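Local structure of Poly(A) RNA polymerase GLD2 (Rattus norvegicus, 6LBK) at residues A[297-300]-A[301-304]. The protein probably adds AMP from ATP to the 3' ends of selected cytoplasmic mRNAs, building poly(A) tails, and a single nucleotide to specific microRNAs. The protein carries 1 engineered substitution. Sequence-based numbering, arbitrary orientation.
Sequences EFDW and NTQM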
loop_
_atom_site.group_PDB
_atom_site.type_symbol
_atom_site.label_atom_id
_atom_site.label_comp_id
_atom_site.label_asym_id
_atom_site.label_seq_id
_atom_site.Cartn_x
_atom_site.Cartn_y
_atom_site.Cartn_z
ATOM N N GLU A 297 21.308 5.729 -5.748
ATOM C CA GLU A 297 21.299 7.177 -5.552
ATOM C C GLU A 297 20.706 7.653 -4.232
ATOM O O GLU A 297 21.104 8.718 -3.750
ATOM C CB GLU A 297 20.558 7.873 -6.695
ATOM C CG GLU A 297 21.484 8.731 -7.539
ATOM C CD GLU A 297 20.791 9.369 -8.723
ATOM O OE1 GLU A 297 19.531 9.361 -8.747
ATOM O OE2 GLU A 297 21.513 9.885 -9.619
ATOM N N PHE A 298 19.780 6.915 -3.628
ATOM C CA PHE A 298 19.014 7.431 -2.496
ATOM C C PHE A 298 19.706 7.100 -1.185
ATOM O O PHE A 298 19.840 5.924 -0.825
ATOM C CB PHE A 298 17.592 6.867 -2.467
ATOM C CG PHE A 298 16.809 7.245 -1.219
ATOM C CD1 PHE A 298 16.352 8.537 -1.027
ATOM C CD2 PHE A 298 16.538 6.305 -0.234
ATOM C CE1 PHE A 298 15.640 8.885 0.112
ATOM C CE2 PHE A 298 15.813 6.653 0.917
ATOM C CZ PHE A 298 15.368 7.940 1.081
ATOM N N ASP A 299 20.026 8.147 -0.425
ATOM C CA ASP A 299 20.793 8.044 0.816
ATOM C C ASP A 299 19.847 7.769 1.993
ATOM O O ASP A 299 19.286 8.682 2.610
ATOM C CB ASP A 299 21.614 9.311 1.018
ATOM C CG ASP A 299 22.612 9.182 2.137
ATOM O OD1 ASP A 299 22.753 8.059 2.670
ATOM O OD2 ASP A 299 23.277 10.195 2.465
ATOM N N TRP A 300 19.670 6.476 2.296
ATOM C CA TRP A 300 18.852 6.055 3.430
ATOM C C TRP A 300 19.250 6.780 4.707
ATOM O O TRP A 300 18.402 7.050 5.566
ATOM C CB TRP A 300 19.008 4.555 3.662
ATOM C CG TRP A 300 19.045 3.742 2.431
ATOM C CD1 TRP A 300 20.156 3.331 1.768
ATOM C CD2 TRP A 300 17.926 3.229 1.701
ATOM N NE1 TRP A 300 19.805 2.583 0.676
ATOM C CE2 TRP A 300 18.440 2.509 0.610
ATOM C CE3 TRP A 300 16.535 3.302 1.872
ATOM C CZ2 TRP A 300 17.626 1.873 -0.310
ATOM C CZ3 TRP A 300 15.716 2.665 0.950
ATOM C CH2 TRP A 300 16.266 1.959 -0.123
ATOM N N ASN A 301 20.552 7.044 4.874
ATOM C CA ASN A 301 21.095 7.478 6.154
ATOM C C ASN A 301 20.876 8.957 6.430
ATOM O O ASN A 301 20.989 9.374 7.588
ATOM C CB ASN A 301 22.593 7.162 6.225
ATOM C CG ASN A 301 22.898 5.713 5.891
ATOM O OD1 ASN A 301 22.019 4.953 5.473
ATOM N ND2 ASN A 301 24.142 5.320 6.072
ATOM N N THR A 302 20.559 9.761 5.416
ATOM C CA THR A 302 20.376 11.184 5.646
ATOM C C THR A 302 18.990 11.705 5.298
ATOM O O THR A 302 18.621 12.787 5.788
ATOM C CB THR A 302 21.403 11.993 4.841
ATOM O OG1 THR A 302 21.203 11.741 3.444
ATOM C CG2 THR A 302 22.823 11.592 5.240
ATOM N N GLN A 303 18.207 10.992 4.483
ATOM C CA GLN A 303 16.962 11.562 3.989
ATOM C C GLN A 303 15.748 10.678 4.245
ATOM O O GLN A 303 15.840 9.468 4.466
ATOM C CB GLN A 303 17.033 11.912 2.498
ATOM C CG GLN A 303 17.812 13.189 2.251
ATOM C CD GLN A 303 17.519 13.783 0.903
ATOM O OE1 GLN A 303 17.323 13.060 -0.071
ATOM N NE2 GLN A 303 17.501 15.114 0.831
ATOM N N MET A 304 14.600 11.341 4.203
ATOM C CA MET A 304 13.294 10.730 4.368
ATOM C C MET A 304 12.441 11.113 3.170
ATOM O O MET A 304 12.563 12.207 2.603
ATOM C CB MET A 304 12.591 11.157 5.663
ATOM C CG MET A 304 11.901 12.505 5.591
ATOM S SD MET A 304 10.749 12.748 6.965
ATOM C CE MET A 304 10.022 14.309 6.468
#
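Asp-299 O accepts hydrogen bonds from both Thr-302 N and Gln-303 N as the chain bends sharply between helix 283-297 and strand 303-306. The first bond, 3.3 Å from Thr-302 N to Asp-299 O, closes a type I beta turn with Trp-300 and Asn-301 at its corners. Its donor lies well above the carbonyl plane. The second, 3.2 Å from Gln-303 N to Asp-299 O, runs almost in line with the C=O bond. The side chain of Asp-299 adds an Asx turn: Asn-301 N donates to Asp-299 OD1 at 3.3 Å. Together these bonds form an Asx motif, which, within the PAP-associated region, joins helix 283-297 to strand 303-306. Asp-299 CG is anti to its own N (chi1 -170°), which swings the carboxylate over the turn. Asp-299 OD2 accepts from Thr-302 OG1 at 2.8 Å. Both donors approach from out of the carboxylate plane. With an alanine at Asp-299, Asn-301 N and Thr-302 OG1 would probably lose their shared acceptor group, and the threonine side chain could turn more freely. Asn-301 OD1 folds back to 3.5 Å from Trp-300 CB. On the buried side, the Trp-300 indole packs edge-to-face with Phe-347, while Phe-298 CD2 lies above one face of the indole, offset toward its rim. At the far end of the Phe-298 ring, CZ lies 3.7 Å from Gln-303 O and CE1 is 4.1 Å from Gln-303 CB.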